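Local coordinates for protein L-threonine 3-dehydrogenase (Clostridioides difficile, PDB 7OL1) that probably catalyses the oxidation of L-threonine to 2-amino-3-oxobutanoate as an NAD-dependent member of the epimerase/dehydratase family, at residues 116-127 with 173-183; 261-269 with 317-325. All coordinates share one frame; numbering follows the deposited sequence.

Contact 1 (116-127 with 173-183); sequences MNGLINGLEIAK and LCDYYHSKFGV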
loop_
_atom_site.group_PDB
_atom_site.type_symbol
_atom_site.label_atom_id
_atom_site.label_comp_id
_atom_site.label_asym_id
_atom_site.label_seq_id
_atom_site.Cartn_x
_atom_site.Cartn_y
_atom_site.Cartn_z
ATOM N N MET A 116 -1.902 9.726 -4.773
ATOM C CA MET A 116 -2.960 8.975 -4.053
ATOM C C MET A 116 -4.306 9.720 -4.096
ATOM O O MET A 116 -5.303 9.067 -4.415
ATOM C CB MET A 116 -2.490 8.688 -2.626
ATOM C CG MET A 116 -1.150 7.951 -2.602
ATOM S SD MET A 116 -1.161 6.365 -3.546
ATOM C CE MET A 116 -2.541 5.580 -2.714
ATOM N N ASN A 117 -4.361 11.031 -3.854
ATOM C CA ASN A 117 -5.651 11.759 -3.928
ATOM C C ASN A 117 -6.028 11.850 -5.407
ATOM O O ASN A 117 -7.250 11.692 -5.750
ATOM C CB ASN A 117 -5.625 13.089 -3.177
ATOM C CG ASN A 117 -5.362 12.864 -1.698
ATOM O OD1 ASN A 117 -5.946 11.983 -1.038
ATOM N ND2 ASN A 117 -4.452 13.660 -1.171
ATOM N N GLY A 118 -5.045 12.042 -6.281
ATOM C CA GLY A 118 -5.358 12.031 -7.727
ATOM C C GLY A 118 -6.037 10.718 -8.094
ATOM O O GLY A 118 -7.110 10.753 -8.707
ATOM N N LEU A 119 -5.461 9.597 -7.639
ATOM C CA LEU A 119 -5.885 8.229 -8.006
ATOM C C LEU A 119 -7.263 7.970 -7.415
ATOM O O LEU A 119 -8.182 7.576 -8.171
ATOM C CB LEU A 119 -4.869 7.222 -7.471
ATOM C CG LEU A 119 -5.211 5.754 -7.713
ATOM C CD1 LEU A 119 -5.529 5.522 -9.174
ATOM C CD2 LEU A 119 -4.073 4.838 -7.277
ATOM N N ILE A 120 -7.414 8.153 -6.110
ATOM C CA ILE A 120 -8.720 7.850 -5.444
ATOM C C ILE A 120 -9.817 8.702 -6.091
ATOM O O ILE A 120 -10.950 8.240 -6.183
ATOM C CB ILE A 120 -8.633 8.023 -3.914
ATOM C CG1 ILE A 120 -9.912 7.578 -3.218
ATOM C CG2 ILE A 120 -8.264 9.429 -3.512
ATOM C CD1 ILE A 120 -9.642 6.462 -2.248
ATOM N N ASN A 121 -9.486 9.892 -6.584
ATOM C CA ASN A 121 -10.489 10.788 -7.198
ATOM C C ASN A 121 -10.935 10.109 -8.487
ATOM O O ASN A 121 -12.147 9.902 -8.693
ATOM C CB ASN A 121 -9.928 12.201 -7.398
ATOM C CG ASN A 121 -9.868 13.056 -6.137
ATOM O OD1 ASN A 121 -10.464 12.746 -5.087
ATOM N ND2 ASN A 121 -9.121 14.146 -6.240
ATOM N N GLY A 122 -9.970 9.766 -9.331
ATOM C CA GLY A 122 -10.229 9.065 -10.601
ATOM C C GLY A 122 -11.007 7.772 -10.392
ATOM O O GLY A 122 -11.817 7.424 -11.265
ATOM N N LEU A 123 -10.766 7.052 -9.300
ATOM C CA LEU A 123 -11.411 5.734 -9.110
ATOM C C LEU A 123 -12.877 6.001 -8.794
ATOM O O LEU A 123 -13.747 5.303 -9.339
ATOM C CB LEU A 123 -10.703 4.926 -8.016
ATOM C CG LEU A 123 -9.377 4.289 -8.439
ATOM C CD1 LEU A 123 -8.605 3.781 -7.242
ATOM C CD2 LEU A 123 -9.605 3.149 -9.425
ATOM N N GLU A 124 -13.131 7.022 -7.977
ATOM C CA GLU A 124 -14.503 7.376 -7.520
ATOM C C GLU A 124 -15.277 7.854 -8.757
ATOM O O GLU A 124 -16.484 7.504 -8.876
ATOM C CB GLU A 124 -14.446 8.367 -6.351
ATOM C CG GLU A 124 -14.268 7.705 -4.993
ATOM C CD GLU A 124 -15.507 6.990 -4.480
ATOM O OE1 GLU A 124 -15.379 5.844 -3.923
ATOM O OE2 GLU A 124 -16.607 7.580 -4.632
ATOM N N ILE A 125 -14.610 8.563 -9.673
ATOM C CA ILE A 125 -15.242 9.003 -10.946
ATOM C C ILE A 125 -15.595 7.758 -11.762
ATOM O O ILE A 125 -16.751 7.639 -12.180
ATOM C CB ILE A 125 -14.319 9.964 -11.706
ATOM C CG1 ILE A 125 -14.269 11.329 -11.024
ATOM C CG2 ILE A 125 -14.771 10.085 -13.141
ATOM C CD1 ILE A 125 -13.128 12.202 -11.464
ATOM N N ALA A 126 -14.642 6.845 -11.957
ATOM C CA ALA A 126 -14.821 5.619 -12.770
ATOM C C ALA A 126 -15.923 4.752 -12.160
ATOM O O ALA A 126 -16.760 4.227 -12.906
ATOM C CB ALA A 126 -13.525 4.884 -12.848
ATOM N N LYS A 127 -15.959 4.650 -10.836
ATOM C CA LYS A 127 -17.052 3.953 -10.108
ATOM C C LYS A 127 -18.398 4.549 -10.533
ATOM O O LYS A 127 -19.336 3.772 -10.712
ATOM C CB LYS A 127 -16.866 4.065 -8.589
ATOM C CG LYS A 127 -17.867 3.282 -7.747
ATOM C CD LYS A 127 -17.800 3.565 -6.252
ATOM C CE LYS A 127 -19.053 3.121 -5.525
ATOM N NZ LYS A 127 -18.924 3.160 -4.048
ATOM N N LEU A 173 -5.412 -0.481 -4.270
ATOM C CA LEU A 173 -6.634 0.357 -4.250
ATOM C C LEU A 173 -7.392 0.120 -5.555
ATOM O O LEU A 173 -8.650 -0.075 -5.532
ATOM C CB LEU A 173 -6.147 1.796 -4.114
ATOM C CG LEU A 173 -7.075 2.795 -3.449
ATOM C CD1 LEU A 173 -7.722 2.232 -2.196
ATOM C CD2 LEU A 173 -6.254 4.024 -3.123
ATOM N N CYS A 174 -6.648 0.127 -6.661
ATOM C CA CYS A 174 -7.213 -0.187 -7.978
ATOM C C CYS A 174 -7.816 -1.597 -7.958
ATOM O O CYS A 174 -8.938 -1.745 -8.492
ATOM C CB CYS A 174 -6.168 -0.022 -9.058
ATOM S SG CYS A 174 -5.614 1.688 -9.255
ATOM N N ASP A 175 -7.160 -2.588 -7.337
ATOM C CA ASP A 175 -7.753 -3.959 -7.278
ATOM C C ASP A 175 -8.990 -3.915 -6.369
ATOM O O ASP A 175 -9.985 -4.581 -6.716
ATOM C CB ASP A 175 -6.753 -5.067 -6.915
ATOM C CG ASP A 175 -5.841 -5.509 -8.065
ATOM O OD1 ASP A 175 -5.956 -4.973 -9.201
ATOM O OD2 ASP A 175 -4.984 -6.373 -7.814
ATOM N N TYR A 176 -8.978 -3.131 -5.285
ATOM C CA TYR A 176 -10.151 -3.026 -4.367
ATOM C C TYR A 176 -11.366 -2.488 -5.138
ATOM O O TYR A 176 -12.475 -2.992 -4.877
ATOM C CB TYR A 176 -9.888 -2.165 -3.133
ATOM C CG TYR A 176 -11.094 -1.941 -2.246
ATOM C CD1 TYR A 176 -11.456 -2.890 -1.301
ATOM C CD2 TYR A 176 -11.847 -0.770 -2.297
ATOM C CE1 TYR A 176 -12.552 -2.712 -0.467
ATOM C CE2 TYR A 176 -12.957 -0.580 -1.474
ATOM C CZ TYR A 176 -13.321 -1.560 -0.550
ATOM O OH TYR A 176 -14.415 -1.441 0.296
ATOM N N TYR A 177 -11.187 -1.518 -6.041
ATOM C CA TYR A 177 -12.326 -0.858 -6.728
ATOM C C TYR A 177 -12.947 -1.899 -7.663
ATOM O O TYR A 177 -14.203 -1.929 -7.796
ATOM C CB TYR A 177 -11.914 0.500 -7.334
ATOM C CG TYR A 177 -12.135 1.653 -6.379
ATOM C CD1 TYR A 177 -11.235 1.943 -5.362
ATOM C CD2 TYR A 177 -13.303 2.395 -6.423
ATOM C CE1 TYR A 177 -11.473 2.952 -4.445
ATOM C CE2 TYR A 177 -13.550 3.419 -5.525
ATOM C CZ TYR A 177 -12.634 3.699 -4.532
ATOM O OH TYR A 177 -12.897 4.705 -3.659
ATOM N N HIS A 178 -12.126 -2.802 -8.213
ATOM C CA HIS A 178 -12.630 -3.935 -9.040
ATOM C C HIS A 178 -13.313 -4.993 -8.162
ATOM O O HIS A 178 -14.466 -5.371 -8.444
ATOM C CB HIS A 178 -11.529 -4.577 -9.868
ATOM C CG HIS A 178 -12.058 -5.743 -10.624
ATOM N ND1 HIS A 178 -12.916 -5.575 -11.706
ATOM C CD2 HIS A 178 -11.924 -7.075 -10.419
ATOM C CE1 HIS A 178 -13.271 -6.759 -12.150
ATOM N NE2 HIS A 178 -12.689 -7.689 -11.367
ATOM N N SER A 179 -12.648 -5.471 -7.118
ATOM C CA SER A 179 -13.151 -6.619 -6.321
ATOM C C SER A 179 -14.458 -6.229 -5.631
ATOM O O SER A 179 -15.293 -7.090 -5.418
ATOM C CB SER A 179 -12.091 -7.169 -5.371
ATOM O OG SER A 179 -11.890 -6.381 -4.204
ATOM N N LYS A 180 -14.634 -4.955 -5.314
ATOM C CA LYS A 180 -15.685 -4.512 -4.375
ATOM C C LYS A 180 -16.796 -3.832 -5.164
ATOM O O LYS A 180 -17.924 -4.029 -4.743
ATOM C CB LYS A 180 -15.109 -3.560 -3.322
ATOM C CG LYS A 180 -16.141 -2.924 -2.396
ATOM C CD LYS A 180 -16.552 -3.809 -1.237
ATOM C CE LYS A 180 -17.640 -3.215 -0.366
ATOM N NZ LYS A 180 -17.634 -3.818 0.988
ATOM N N PHE A 181 -16.490 -3.039 -6.208
ATOM C CA PHE A 181 -17.473 -2.162 -6.924
ATOM C C PHE A 181 -17.602 -2.528 -8.403
ATOM O O PHE A 181 -18.451 -1.943 -9.087
ATOM C CB PHE A 181 -17.091 -0.677 -6.836
ATOM C CG PHE A 181 -17.088 -0.167 -5.422
ATOM C CD1 PHE A 181 -18.190 -0.356 -4.609
ATOM C CD2 PHE A 181 -15.963 0.433 -4.883
ATOM C CE1 PHE A 181 -18.172 0.066 -3.294
ATOM C CE2 PHE A 181 -15.945 0.851 -3.562
ATOM C CZ PHE A 181 -17.054 0.681 -2.777
ATOM N N GLY A 182 -16.740 -3.412 -8.897
ATOM C CA GLY A 182 -16.776 -3.855 -10.296
ATOM C C GLY A 182 -16.226 -2.825 -11.265
ATOM O O GLY A 182 -16.482 -2.979 -12.476
ATOM N N VAL A 183 -15.432 -1.860 -10.805
ATOM C CA VAL A 183 -14.806 -0.874 -11.731
ATOM C C VAL A 183 -13.806 -1.623 -12.628
ATOM O O VAL A 183 -13.024 -2.427 -12.087
ATOM C CB VAL A 183 -14.118 0.255 -10.941
ATOM C CG1 VAL A 183 -13.540 1.313 -11.867
ATOM C CG2 VAL A 183 -15.054 0.885 -9.919
#
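Tyr177 OH donates a hydrogen bond to Glu124 OE1, 2.7 Å away. OE1 accepts with its anti lone pair, the one away from OE2. The carboxylate comes up at the edge of the phenol ring, and the two planes stand at 79°. Glu124 starts out pointing away from helix 162-181. A bend at chi2 (-73°) brings its carboxylate back to the tyrosine. The flat face of Tyr177 rests on Leu123, with CB 3.8 Å from the ring centroid and almost on the ring normal. The Leu123 CD1 branch touches the ring at CD1 (3.7 Å). The ring is a knob in the hole formed by Ile120, Leu123, Glu124 and Lys127. Lys127 runs extended beyond CG over Phe181, where NZ makes a cation-pi contact 3.5 Å from the ring centroid. Lys180 CG covers the opposite face of that ring. Helix 162-181 ends at Gly182, which has positive phi. Tyr177 O accepts from both Phe181 N and Val183 N, which come from opposite faces of its plane. The turn sets Val183 CG1 on Ala126 CB at 3.7 Å. Helices 108-129 and 162-181 run nearly parallel on one side of the Rossmann-type sheet, and both touch the second subunit, as in the helical dimer interface of extended short-chain dehydrogenases. The Glu124 bond satisfies a phenol hydroxyl placed beside apolar Ile120 and Leu123.

Contact 2 (261-269 with 317-325); sequences NITAMSFSP and FSYDLDKMT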
loop_
_atom_site.group_PDB
_atom_site.type_symbol
_atom_site.label_atom_id
_atom_site.label_comp_id
_atom_site.label_asym_id
_atom_site.label_seq_id
_atom_site.Cartn_x
_atom_site.Cartn_y
_atom_site.Cartn_z
ATOM N N ASN A 261 3.434 -7.178 -14.616
ATOM C CA ASN A 261 4.838 -7.085 -15.078
ATOM C C ASN A 261 4.856 -7.113 -16.604
ATOM O O ASN A 261 4.162 -7.982 -17.214
ATOM C CB ASN A 261 5.694 -8.266 -14.670
ATOM C CG ASN A 261 5.952 -8.363 -13.197
ATOM O OD1 ASN A 261 5.774 -7.392 -12.469
ATOM N ND2 ASN A 261 6.389 -9.542 -12.785
ATOM N N ILE A 262 5.628 -6.223 -17.206
ATOM C CA ILE A 262 5.924 -6.335 -18.649
ATOM C C ILE A 262 7.383 -5.979 -18.807
ATOM O O ILE A 262 7.927 -5.296 -17.937
ATOM C CB ILE A 262 5.019 -5.451 -19.517
ATOM C CG1 ILE A 262 5.139 -3.975 -19.158
ATOM C CG2 ILE A 262 3.581 -5.897 -19.460
ATOM C CD1 ILE A 262 4.503 -3.065 -20.208
ATOM N N THR A 263 7.992 -6.488 -19.862
ATOM C CA THR A 263 9.400 -6.189 -20.201
ATOM C C THR A 263 9.670 -6.717 -21.606
ATOM O O THR A 263 8.843 -7.538 -22.116
ATOM C CB THR A 263 10.352 -6.760 -19.154
ATOM O OG1 THR A 263 11.637 -6.197 -19.421
ATOM C CG2 THR A 263 10.356 -8.270 -19.197
ATOM N N ALA A 264 10.730 -6.179 -22.208
ATOM C CA ALA A 264 11.184 -6.477 -23.582
ATOM C C ALA A 264 12.648 -6.913 -23.564
ATOM O O ALA A 264 13.059 -7.570 -24.526
ATOM C CB ALA A 264 11.014 -5.245 -24.434
ATOM N N MET A 265 13.391 -6.530 -22.520
ATOM C CA MET A 265 14.864 -6.686 -22.444
ATOM C C MET A 265 15.354 -6.337 -21.026
ATOM O O MET A 265 14.631 -5.630 -20.325
ATOM C CB MET A 265 15.580 -5.854 -23.532
ATOM C CG MET A 265 15.241 -4.364 -23.619
ATOM S SD MET A 265 15.690 -3.494 -25.209
ATOM C CE MET A 265 14.383 -4.064 -26.285
ATOM N N SER A 266 16.459 -6.965 -20.599
ATOM C CA SER A 266 17.390 -6.541 -19.519
ATOM C C SER A 266 18.760 -6.283 -20.144
ATOM O O SER A 266 19.125 -7.028 -21.058
ATOM C CB SER A 266 17.540 -7.571 -18.429
ATOM O OG SER A 266 16.285 -8.124 -18.077
ATOM N N PHE A 267 19.509 -5.299 -19.652
ATOM C CA PHE A 267 20.883 -5.052 -20.130
ATOM C C PHE A 267 21.658 -4.082 -19.229
ATOM O O PHE A 267 21.126 -3.131 -18.569
ATOM C CB PHE A 267 20.861 -4.645 -21.604
ATOM C CG PHE A 267 20.023 -3.449 -21.980
ATOM C CD1 PHE A 267 20.396 -2.172 -21.575
ATOM C CD2 PHE A 267 18.918 -3.592 -22.812
ATOM C CE1 PHE A 267 19.649 -1.067 -21.946
ATOM C CE2 PHE A 267 18.185 -2.482 -23.198
ATOM C CZ PHE A 267 18.554 -1.224 -22.766
ATOM N N SER A 268 22.953 -4.382 -19.190
ATOM C CA SER A 268 24.019 -3.592 -18.540
ATOM C C SER A 268 24.476 -2.540 -19.534
ATOM O O SER A 268 24.363 -2.748 -20.737
ATOM C CB SER A 268 25.151 -4.487 -18.133
ATOM O OG SER A 268 25.712 -5.133 -19.273
ATOM N N PRO A 269 25.017 -1.402 -19.062
ATOM C CA PRO A 269 25.456 -0.326 -19.957
ATOM C C PRO A 269 26.377 -0.808 -21.091
ATOM O O PRO A 269 26.320 -0.306 -22.211
ATOM C CB PRO A 269 26.214 0.604 -18.995
ATOM C CG PRO A 269 25.546 0.392 -17.650
ATOM C CD PRO A 269 25.210 -1.082 -17.638
ATOM N N PHE A 317 5.518 -7.676 -28.123
ATOM C CA PHE A 317 6.522 -6.588 -28.226
ATOM C C PHE A 317 7.445 -6.860 -29.421
ATOM O O PHE A 317 7.581 -8.028 -29.788
ATOM C CB PHE A 317 7.271 -6.450 -26.906
ATOM C CG PHE A 317 8.347 -7.466 -26.673
ATOM C CD1 PHE A 317 9.630 -7.244 -27.151
ATOM C CD2 PHE A 317 8.090 -8.613 -25.937
ATOM C CE1 PHE A 317 10.647 -8.149 -26.876
ATOM C CE2 PHE A 317 9.108 -9.512 -25.663
ATOM C CZ PHE A 317 10.385 -9.270 -26.121
ATOM N N SER A 318 8.050 -5.806 -29.984
ATOM C CA SER A 318 8.668 -5.782 -31.338
ATOM C C SER A 318 10.167 -5.480 -31.280
ATOM O O SER A 318 10.871 -5.976 -32.167
ATOM C CB SER A 318 7.953 -4.811 -32.246
ATOM O OG SER A 318 6.610 -5.241 -32.475
ATOM N N TYR A 319 10.640 -4.715 -30.297
ATOM C CA TYR A 319 12.025 -4.184 -30.265
ATOM C C TYR A 319 12.847 -4.939 -29.221
ATOM O O TYR A 319 12.470 -4.923 -28.053
ATOM C CB TYR A 319 12.019 -2.668 -30.040
ATOM C CG TYR A 319 11.334 -1.912 -31.151
ATOM C CD1 TYR A 319 9.966 -2.036 -31.343
ATOM C CD2 TYR A 319 12.039 -1.085 -32.014
ATOM C CE1 TYR A 319 9.312 -1.355 -32.358
ATOM C CE2 TYR A 319 11.397 -0.382 -33.026
ATOM C CZ TYR A 319 10.030 -0.532 -33.208
ATOM O OH TYR A 319 9.368 0.094 -34.221
ATOM N N ASP A 320 13.898 -5.625 -29.681
ATOM C CA ASP A 320 15.057 -6.116 -28.884
ATOM C C ASP A 320 16.108 -5.000 -28.865
ATOM O O ASP A 320 15.894 -3.985 -29.572
ATOM C CB ASP A 320 15.642 -7.401 -29.480
ATOM C CG ASP A 320 15.930 -7.293 -30.972
ATOM O OD1 ASP A 320 14.966 -7.421 -31.764
ATOM O OD2 ASP A 320 17.105 -7.047 -31.333
ATOM N N LEU A 321 17.210 -5.179 -28.131
ATOM C CA LEU A 321 18.239 -4.110 -27.955
ATOM C C LEU A 321 18.797 -3.671 -29.321
ATOM O O LEU A 321 19.145 -2.498 -29.484
ATOM C CB LEU A 321 19.341 -4.607 -27.015
ATOM C CG LEU A 321 20.601 -3.744 -26.935
ATOM C CD1 LEU A 321 20.292 -2.312 -26.528
ATOM C CD2 LEU A 321 21.612 -4.340 -25.962
ATOM N N ASP A 322 18.894 -4.576 -30.287
ATOM C CA ASP A 322 19.420 -4.212 -31.625
ATOM C C ASP A 322 18.383 -3.298 -32.268
ATOM O O ASP A 322 18.690 -2.099 -32.378
ATOM C CB ASP A 322 19.807 -5.431 -32.470
ATOM C CG ASP A 322 21.310 -5.638 -32.497
ATOM O OD1 ASP A 322 21.834 -6.286 -31.566
ATOM O OD2 ASP A 322 21.952 -5.090 -33.417
ATOM N N LYS A 323 17.201 -3.841 -32.593
ATOM C CA LYS A 323 16.140 -3.136 -33.369
ATOM C C LYS A 323 16.005 -1.713 -32.821
ATOM O O LYS A 323 16.029 -0.753 -33.623
ATOM C CB LYS A 323 14.793 -3.866 -33.325
ATOM C CG LYS A 323 14.199 -4.159 -34.698
ATOM C CD LYS A 323 12.732 -3.824 -34.852
ATOM C CE LYS A 323 12.298 -3.702 -36.301
ATOM N NZ LYS A 323 10.838 -3.455 -36.408
ATOM N N MET A 324 15.941 -1.589 -31.497
ATOM C CA MET A 324 15.882 -0.279 -30.807
ATOM C C MET A 324 17.082 0.574 -31.228
ATOM O O MET A 324 16.858 1.677 -31.769
ATOM C CB MET A 324 15.891 -0.454 -29.288
ATOM C CG MET A 324 15.744 0.850 -28.541
ATOM S SD MET A 324 15.323 0.583 -26.820
ATOM C CE MET A 324 16.943 0.321 -26.105
ATOM N N THR A 325 18.304 0.097 -30.990
ATOM C CA THR A 325 19.548 0.872 -31.244
ATOM C C THR A 325 19.551 1.426 -32.679
ATOM O O THR A 325 19.916 2.604 -32.855
ATOM C CB THR A 325 20.803 0.040 -30.963
ATOM O OG1 THR A 325 20.746 -0.449 -29.623
ATOM C CG2 THR A 325 22.079 0.834 -31.148
#
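Phe267 and Leu321 meet with the leucine over one face of the ring. The Leu321 CD1 branch lies toward the rim, 3.9 Å from Phe267 CE2. Leu321 gets there because its CG is trans to the backbone N (chi1 169°), which swings the branch out toward the ring. Met324 comes to the same ring obliquely, and its CE is 4.0 Å from Phe267 CZ. A bend at chi3 (84°) turns this methyl so that it also reaches Met265 SD, at 4.1 Å. The sulfur of Met265 sits in the plane of the Phe267 ring, at its edge, and is 4.2 Å from Leu321 CB. Ile272 of helix 269-277 touches both Phe267 and Leu321.

Strand 265-266 runs antiparallel to strand 232-235 in the large mixed sheet. Met265 pairs with Met233 through the backbone. Contact 2 sets the start of the last helix, 321-334, against this short strand. Asp320 is the N-cap of that helix. Its OD2 takes weak bonds from Asp322 N and Lys323 N. Leu321 O, in the first turn, accepts from both Thr325 N and Thr325 OG1, one turn on, the hydroxyl being 2.6 Å from the oxygen. Thr325 OG1 is also bonded to Tyr212 OH.

Before the helix, Phe317 lays one ring face against Ala264. Ala264 CA lies over that face toward its rim, and Ala264 CB is 3.6 Å from Phe317 CD1. The bond from CA to CB of Thr263 points away from 317-325, and its hydroxyl is hydrogen-bonded to Asp232. Tyr319 turns its ring away from Ala264 to meet Tyr235, and Lys323 CD lies over one face of the tyrosine ring.

How the contacts relate
From the N terminus, contact 1 is met first, on helix 108-129. It closes the loop of 45 residues that carries strand 132-138 and the first part of helix 162-181. Strand 184-194 follows directly and enters the mixed sheet, where it pairs with strand 260-261. That strand leads straight into contact 2, which closes a second loop of 47 residues holding most of helix 269-277, helices 291-299 and 307-313, and strand 284-287. The loops are in series, without nesting or crossing. The centres of contact 1 and contact 2 are about 32 Å apart, on opposite sides of the chain's centre. Contact 1 joins two helices at the subunit interface. Contact 2 joins a short strand to the C-terminal helix.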